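Local atomic coordinates of putative mannose-1-phosphate guanylyl transferase (Thermus thermophilus, PDB entry 2CU2), a protein that probably catalyses the transfer of a guanylyl group from GTP to mannose 1-phosphate, giving GDP-mannose and pyrophosphate. Residues T286-V290 with G302-L306; T146-R152 with E164-P170. The contacts are given in a common frame with arbitrary orientation. Residues are numbered along the deposited sequence.

The two contacts come one after the other along the chain and belong to different parts of it. Interaction 2, 146-152 with 164-170, pairs the open end of a beta hairpin in the nucleotidyltransferase part and runs into a Glu-Lys-Pro sequence of the kind that in related nucleotidyltransferases meets the sugar phosphate, so a similar role is probable here. Interaction 1, 286-290 with 302-306, stacks two corners in the beta-helix part, where it reaches the second subunit. The centre of interaction 2 is about 15 Å, and that of interaction 1 about 28 Å, from the centre of the chain; the two centres are about 32 Å apart and the nearest atoms about 14 Å, so the contacts do not touch.

Interaction 1 of 2, residues T286-V290 with G302-L306; sequences TFGCV and GVSGL
This is a parallel stacking of two corners on successive coils of the C-terminal beta-helix domain, just ahead of the paired strands 290-293 and 306-311. Both segments run the same way, Thr286 lying beside Val303, Phe287 beside Ser304 and Cys289 beside Gly305. Extended residues lead into each corner, and Phe287 and Ser304 form a single parallel bridge (CA-CA 4.7 Å): Phe287 N donates to Val303 O (3.2 Å), and Gly305 N donates to Phe287 O (3.1 Å). The chains then turn at Gly288 (phi/psi 45/32) and Gly305 (61/26), both in the left-handed helical region, which glycine adopts without strain. Gly305 CA also makes a CA-H...O contact with Gly288 O at 3.2 Å. The stack continues beyond this pair, since Gly288 bonds by its backbone to His271 and Gly305 to Lys320.

Side chains follow the same stacking. Thr286 (m) directs OG1 to Thr300, while exposed Phe287 and Ser304 lie together on the outside, Phe287 CB 3.7 Å from Ser304 OG. Val303 and Leu306, buried and apolar, pack against Pro319 and Val303 of the second subunit respectively. Val290 N donates to Leu306 O (2.8 Å), starting the strand pairing. Buried Cys289 is in the m rotamer; Cys289 SG packs on Leu306 CB (4.0 Å) and also accepts a hydrogen bond, from Leu306 N to Cys289 SG at 3.4 Å.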
ATOM      1  N   THR A 286       5.170   3.685  14.513  1.00 35.21           N
ATOM      2  CA  THR A 286       3.866   3.990  13.942  1.00 33.67           C
ATOM      3  C   THR A 286       2.787   4.029  15.024  1.00 33.93           C
ATOM      4  O   THR A 286       2.721   3.173  15.897  1.00 33.78           O
ATOM      5  CB  THR A 286       3.534   2.902  12.920  1.00 31.62           C
ATOM      6  OG1 THR A 286       4.435   3.000  11.815  1.00 30.60           O
ATOM      7  CG2 THR A 286       2.105   3.080  12.406  1.00 28.87           C
ATOM      8  N   PHE A 287       1.924   5.040  14.975  1.00 34.73           N
ATOM      9  CA  PHE A 287       0.876   5.186  15.984  1.00 35.29           C
ATOM     10  C   PHE A 287      -0.481   5.548  15.402  1.00 33.23           C
ATOM     11  O   PHE A 287      -0.577   6.064  14.287  1.00 33.89           O
ATOM     12  CB  PHE A 287       1.284   6.261  16.997  1.00 38.93           C
ATOM     13  CG  PHE A 287       2.572   5.966  17.699  1.00 44.14           C
ATOM     14  CD1 PHE A 287       2.587   5.208  18.872  1.00 45.28           C
ATOM     15  CD2 PHE A 287       3.784   6.408  17.166  1.00 45.86           C
ATOM     16  CE1 PHE A 287       3.790   4.891  19.504  1.00 46.69           C
ATOM     17  CE2 PHE A 287       4.997   6.096  17.787  1.00 46.49           C
ATOM     18  CZ  PHE A 287       5.000   5.335  18.959  1.00 46.61           C
ATOM     19  N   GLY A 288      -1.527   5.270  16.178  1.00 32.32           N
ATOM     20  CA  GLY A 288      -2.892   5.581  15.782  1.00 32.30           C
ATOM     21  C   GLY A 288      -3.324   5.251  14.363  1.00 32.55           C
ATOM     22  O   GLY A 288      -4.171   5.941  13.793  1.00 31.53           O
ATOM     23  N   CYS A 289      -2.775   4.187  13.791  1.00 31.74           N
ATOM     24  CA  CYS A 289      -3.138   3.815  12.428  1.00 30.61           C
ATOM     25  C   CYS A 289      -4.155   2.684  12.310  1.00 30.09           C
ATOM     26  O   CYS A 289      -4.415   1.952  13.263  1.00 28.98           O
ATOM     27  CB  CYS A 289      -1.886   3.428  11.637  1.00 30.31           C
ATOM     28  SG  CYS A 289      -0.831   4.816  11.200  1.00 30.16           S
ATOM     29  N   VAL A 290      -4.736   2.566  11.122  1.00 28.10           N
ATOM     30  CA  VAL A 290      -5.688   1.509  10.819  1.00 28.35           C
ATOM     31  C   VAL A 290      -5.099   0.824   9.591  1.00 29.68           C
ATOM     32  O   VAL A 290      -4.949   1.449   8.537  1.00 29.88           O
ATOM     33  CB  VAL A 290      -7.083   2.067  10.468  1.00 28.28           C
ATOM     34  CG1 VAL A 290      -7.951   0.958   9.924  1.00 26.15           C
ATOM     35  CG2 VAL A 290      -7.732   2.685  11.707  1.00 28.29           C
ATOM     36  N   GLY A 302       7.378   5.414  10.724  1.00 32.99           N
ATOM     37  CA  GLY A 302       7.260   6.801  11.149  1.00 33.25           C
ATOM     38  C   GLY A 302       6.028   7.582  10.721  1.00 32.70           C
ATOM     39  O   GLY A 302       6.130   8.755  10.362  1.00 33.22           O
ATOM     40  N   VAL A 303       4.860   6.948  10.759  1.00 31.06           N
ATOM     41  CA  VAL A 303       3.625   7.629  10.385  1.00 30.95           C
ATOM     42  C   VAL A 303       2.566   7.464  11.480  1.00 31.20           C
ATOM     43  O   VAL A 303       2.639   6.542  12.292  1.00 32.25           O
ATOM     44  CB  VAL A 303       3.059   7.087   9.044  1.00 30.08           C
ATOM     45  CG1 VAL A 303       3.944   7.521   7.882  1.00 29.97           C
ATOM     46  CG2 VAL A 303       2.964   5.578   9.088  1.00 28.34           C
ATOM     47  N   SER A 304       1.584   8.356  11.490  1.00 30.12           N
ATOM     48  CA  SER A 304       0.520   8.313  12.480  1.00 31.75           C
ATOM     49  C   SER A 304      -0.831   8.723  11.917  1.00 30.90           C
ATOM     50  O   SER A 304      -0.910   9.527  10.994  1.00 31.58           O
ATOM     51  CB  SER A 304       0.852   9.236  13.650  1.00 32.07           C
ATOM     52  OG  SER A 304       1.946   8.740  14.391  1.00 38.84           O
ATOM     53  N   GLY A 305      -1.890   8.165  12.499  1.00 30.79           N
ATOM     54  CA  GLY A 305      -3.243   8.486  12.095  1.00 29.86           C
ATOM     55  C   GLY A 305      -3.623   8.165  10.665  1.00 28.61           C
ATOM     56  O   GLY A 305      -4.540   8.782  10.113  1.00 27.78           O
ATOM     57  N   LEU A 306      -2.949   7.196  10.063  1.00 28.47           N
ATOM     58  CA  LEU A 306      -3.258   6.844   8.684  1.00 27.70           C
ATOM     59  C   LEU A 306      -4.025   5.538   8.523  1.00 29.01           C
ATOM     60  O   LEU A 306      -3.990   4.653   9.383  1.00 28.26           O
ATOM     61  CB  LEU A 306      -1.978   6.730   7.850  1.00 27.06           C
ATOM     62  CG  LEU A 306      -1.097   7.945   7.540  1.00 29.28           C
ATOM     63  CD1 LEU A 306       0.045   7.499   6.619  1.00 25.52           C
ATOM     64  CD2 LEU A 306      -1.916   9.031   6.848  1.00 26.90           C
TER

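Interaction 2 of 2, residues T146-R152 with E164-P170; sequences TEYGYIR and EGFVEKP
Ile151 and Phe166 form the apolar centre on one face of an antiparallel beta hairpin, strands 150-157 and 160-167, within the large mixed sheet of the GT-A-type nucleotidyltransferase fold. They are a non-hydrogen-bonded pair (CA-CA 4.7 Å): Ile151 (m, t) lays CG2 over one face of the Phe166 ring and brings CD1 to 3.5 Å from Phe166 CE2. On the opposite face of the hairpin, the one that carries Tyr150 and Val167, Tyr150 (m) packs CB on Val167 CG2 (3.3 Å) and CE1 on Pro170 CD (3.8 Å). Helix 172-180 covers this cluster, and Tyr150 OH bonds to Glu145 O and Trp185 NE1.

The short strand segments approach to 4.5 Å with directions 161° apart. Tyr150 and Val167 are the hydrogen-bonded pair, each N donating to the other's O at 3.0 Å. Farther along, Arg152 N donates to Gly165 O (2.7 Å) and Glu164 N to Arg152 O (2.7 Å).

Arg152 reaches across the neighbouring strand, its long aliphatic stem extended, so that Val167 CG1 lies over one guanidinium face, 3.6 Å from Arg152 NH2. Gly165 lets it pass: a CB there would collide with NH1, and its phi/psi of 144/146 suits a residue without a side chain.

Past Val167 the chain leaves the sheet in the Glu168-Lys169-Pro170 sequence. In this structure Lys169 stretches to the loop before strand 150-157, where Glu147 (m, m) folds back to form a salt bridge, Lys169 NZ to Glu147 OE1 at 2.6 Å.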
ATOM      1  N   THR A 146     -22.386  12.432  12.831  1.00 33.41           N
ATOM      2  CA  THR A 146     -23.255  13.185  11.929  1.00 34.96           C
ATOM      3  C   THR A 146     -23.907  12.344  10.829  1.00 36.59           C
ATOM      4  O   THR A 146     -24.827  12.810  10.159  1.00 36.80           O
ATOM      5  CB  THR A 146     -22.477  14.327  11.251  1.00 34.59           C
ATOM      6  OG1 THR A 146     -21.472  13.775  10.391  1.00 35.53           O
ATOM      7  CG2 THR A 146     -21.806  15.202  12.303  1.00 33.43           C
ATOM      8  N   GLU A 147     -23.445  11.111  10.643  1.00 35.10           N
ATOM      9  CA  GLU A 147     -24.002  10.254   9.603  1.00 37.30           C
ATOM     10  C   GLU A 147     -25.109   9.327  10.081  1.00 36.78           C
ATOM     11  O   GLU A 147     -25.718   8.614   9.286  1.00 38.21           O
ATOM     12  CB  GLU A 147     -22.896   9.423   8.949  1.00 38.67           C
ATOM     13  CG  GLU A 147     -21.977  10.233   8.058  1.00 41.63           C
ATOM     14  CD  GLU A 147     -22.745  11.052   7.033  1.00 44.67           C
ATOM     15  OE1 GLU A 147     -23.573  10.475   6.296  1.00 47.75           O
ATOM     16  OE2 GLU A 147     -22.518  12.274   6.962  1.00 45.43           O
ATOM     17  N   TYR A 148     -25.373   9.331  11.381  1.00 34.45           N
ATOM     18  CA  TYR A 148     -26.419   8.471  11.919  1.00 31.67           C
ATOM     19  C   TYR A 148     -27.719   9.225  12.121  1.00 30.88           C
ATOM     20  O   TYR A 148     -27.757  10.461  12.143  1.00 31.66           O
ATOM     21  CB  TYR A 148     -26.016   7.899  13.278  1.00 32.15           C
ATOM     22  CG  TYR A 148     -24.834   6.967  13.278  1.00 33.38           C
ATOM     23  CD1 TYR A 148     -24.295   6.486  12.088  1.00 35.25           C
ATOM     24  CD2 TYR A 148     -24.281   6.526  14.482  1.00 34.33           C
ATOM     25  CE1 TYR A 148     -23.228   5.584  12.093  1.00 33.69           C
ATOM     26  CE2 TYR A 148     -23.218   5.625  14.500  1.00 35.04           C
ATOM     27  CZ  TYR A 148     -22.700   5.159  13.302  1.00 34.22           C
ATOM     28  OH  TYR A 148     -21.658   4.268  13.314  1.00 36.78           O
ATOM     29  N   GLY A 149     -28.789   8.458  12.260  1.00 29.41           N
ATOM     30  CA  GLY A 149     -30.080   9.035  12.552  1.00 27.58           C
ATOM     31  C   GLY A 149     -30.189   8.895  14.061  1.00 27.58           C
ATOM     32  O   GLY A 149     -29.556   8.011  14.647  1.00 28.05           O
ATOM     33  N   TYR A 150     -30.965   9.761  14.695  1.00 27.22           N
ATOM     34  CA  TYR A 150     -31.153   9.712  16.139  1.00 30.24           C
ATOM     35  C   TYR A 150     -32.633   9.556  16.456  1.00 31.67           C
ATOM     36  O   TYR A 150     -33.482   9.777  15.593  1.00 31.85           O
ATOM     37  CB  TYR A 150     -30.625  10.993  16.798  1.00 28.80           C
ATOM     38  CG  TYR A 150     -29.116  11.142  16.759  1.00 28.25           C
ATOM     39  CD1 TYR A 150     -28.437  11.282  15.547  1.00 27.37           C
ATOM     40  CD2 TYR A 150     -28.367  11.150  17.940  1.00 27.12           C
ATOM     41  CE1 TYR A 150     -27.054  11.423  15.510  1.00 27.13           C
ATOM     42  CE2 TYR A 150     -26.982  11.294  17.914  1.00 27.26           C
ATOM     43  CZ  TYR A 150     -26.337  11.425  16.696  1.00 26.17           C
ATOM     44  OH  TYR A 150     -24.976  11.527  16.654  1.00 28.90           O
ATOM     45  N   ILE A 151     -32.932   9.175  17.696  1.00 31.74           N
ATOM     46  CA  ILE A 151     -34.309   9.002  18.143  1.00 33.83           C
ATOM     47  C   ILE A 151     -34.546   9.736  19.464  1.00 36.04           C
ATOM     48  O   ILE A 151     -33.722   9.663  20.373  1.00 34.99           O
ATOM     49  CB  ILE A 151     -34.650   7.523  18.376  1.00 33.09           C
ATOM     50  CG1 ILE A 151     -34.371   6.700  17.114  1.00 35.43           C
ATOM     51  CG2 ILE A 151     -36.114   7.397  18.776  1.00 33.68           C
ATOM     52  CD1 ILE A 151     -34.564   5.200  17.312  1.00 33.16           C
ATOM     53  N   ARG A 152     -35.673  10.438  19.561  1.00 37.32           N
ATOM     54  CA  ARG A 152     -36.033  11.160  20.781  1.00 39.72           C
ATOM     55  C   ARG A 152     -36.719  10.169  21.699  1.00 40.02           C
ATOM     56  O   ARG A 152     -37.630   9.464  21.272  1.00 41.25           O
ATOM     57  CB  ARG A 152     -37.034  12.289  20.508  1.00 39.83           C
ATOM     58  CG  ARG A 152     -36.624  13.331  19.499  1.00 42.69           C
ATOM     59  CD  ARG A 152     -37.551  14.544  19.631  1.00 46.40           C
ATOM     60  NE  ARG A 152     -37.374  15.518  18.559  1.00 49.41           N
ATOM     61  CZ  ARG A 152     -37.890  15.390  17.340  1.00 51.97           C
ATOM     62  NH1 ARG A 152     -38.623  14.325  17.032  1.00 53.18           N
ATOM     63  NH2 ARG A 152     -37.667  16.325  16.426  1.00 53.53           N
ATOM     64  N   GLU A 164     -40.297   9.143  20.709  1.00 48.45           N
ATOM     65  CA  GLU A 164     -40.897  10.471  20.665  1.00 49.33           C
ATOM     66  C   GLU A 164     -40.374  11.314  19.501  1.00 48.79           C
ATOM     67  O   GLU A 164     -40.469  12.535  19.492  1.00 48.46           O
ATOM     68  CB  GLU A 164     -40.612  11.170  21.992  1.00 52.10           C
ATOM     69  CG  GLU A 164     -41.697  10.893  23.036  1.00 57.56           C
ATOM     70  CD  GLU A 164     -41.716  12.008  24.059  1.00 60.47           C
ATOM     71  OE1 GLU A 164     -41.134  13.052  23.801  1.00 62.11           O
ATOM     72  OE2 GLU A 164     -42.316  11.820  25.118  1.00 61.98           O
ATOM     73  N   GLY A 165     -39.794  10.646  18.483  1.00 47.83           N
ATOM     74  CA  GLY A 165     -39.381  11.391  17.292  1.00 47.39           C
ATOM     75  C   GLY A 165     -38.088  10.842  16.675  1.00 46.74           C
ATOM     76  O   GLY A 165     -37.216  10.320  17.358  1.00 46.44           O
ATOM     77  N   PHE A 166     -38.070  10.957  15.329  1.00 45.85           N
ATOM     78  CA  PHE A 166     -36.930  10.510  14.541  1.00 46.61           C
ATOM     79  C   PHE A 166     -36.304  11.679  13.781  1.00 47.71           C
ATOM     80  O   PHE A 166     -36.963  12.419  13.061  1.00 48.97           O
ATOM     81  CB  PHE A 166     -37.414   9.447  13.551  1.00 46.14           C
ATOM     82  CG  PHE A 166     -37.565   8.127  14.246  1.00 46.25           C
ATOM     83  CD1 PHE A 166     -38.710   7.874  14.992  1.00 47.60           C
ATOM     84  CD2 PHE A 166     -36.607   7.141  14.079  1.00 45.66           C
ATOM     85  CE1 PHE A 166     -38.897   6.624  15.564  1.00 46.49           C
ATOM     86  CE2 PHE A 166     -36.803   5.888  14.654  1.00 44.92           C
ATOM     87  CZ  PHE A 166     -37.947   5.624  15.395  1.00 45.92           C
ATOM     88  N   VAL A 167     -34.990  11.857  14.005  1.00 47.61           N
ATOM     89  CA  VAL A 167     -34.281  12.926  13.316  1.00 49.18           C
ATOM     90  C   VAL A 167     -33.187  12.361  12.410  1.00 50.54           C
ATOM     91  O   VAL A 167     -32.438  11.463  12.775  1.00 49.95           O
ATOM     92  CB  VAL A 167     -33.664  13.852  14.367  1.00 50.00           C
ATOM     93  CG1 VAL A 167     -34.763  14.599  15.121  1.00 50.12           C
ATOM     94  CG2 VAL A 167     -32.841  13.046  15.357  1.00 49.62           C
ATOM     95  N   GLU A 168     -33.146  12.883  11.172  1.00 52.51           N
ATOM     96  CA  GLU A 168     -32.103  12.448  10.252  1.00 55.12           C
ATOM     97  C   GLU A 168     -30.738  13.018  10.650  1.00 54.44           C
ATOM     98  O   GLU A 168     -30.609  13.851  11.539  1.00 56.47           O
ATOM     99  CB  GLU A 168     -32.490  12.890   8.838  1.00 59.96           C
ATOM    100  CG  GLU A 168     -32.956  11.712   7.978  1.00 65.12           C
ATOM    101  CD  GLU A 168     -33.966  12.188   6.962  1.00 68.54           C
ATOM    102  OE1 GLU A 168     -34.555  11.354   6.290  1.00 70.93           O
ATOM    103  OE2 GLU A 168     -34.152  13.398   6.843  1.00 70.25           O
ATOM    104  N   LYS A 169     -29.692  12.497   9.986  1.00 53.17           N
ATOM    105  CA  LYS A 169     -28.335  12.895  10.336  1.00 52.58           C
ATOM    106  C   LYS A 169     -28.198  14.416  10.438  1.00 50.22           C
ATOM    107  O   LYS A 169     -28.541  15.166   9.532  1.00 51.53           O
ATOM    108  CB  LYS A 169     -27.399  12.344   9.264  1.00 54.97           C
ATOM    109  CG  LYS A 169     -28.169  11.722   8.097  1.00 57.52           C
ATOM    110  CD  LYS A 169     -27.257  10.929   7.161  1.00 60.16           C
ATOM    111  CE  LYS A 169     -27.106  11.595   5.790  1.00 62.68           C
ATOM    112  NZ  LYS A 169     -25.690  11.670   5.434  1.00 64.85           N
ATOM    113  N   PRO A 170     -27.718  14.866  11.613  1.00 46.44           N
ATOM    114  CA  PRO A 170     -27.568  16.278  11.906  1.00 43.24           C
ATOM    115  C   PRO A 170     -26.161  16.783  11.579  1.00 39.37           C
ATOM    116  O   PRO A 170     -25.306  16.067  11.071  1.00 37.46           O
ATOM    117  CB  PRO A 170     -27.803  16.417  13.404  1.00 44.60           C
ATOM    118  CG  PRO A 170     -27.123  15.166  13.966  1.00 46.04           C
ATOM    119  CD  PRO A 170     -27.328  14.099  12.784  1.00 46.44           C
TER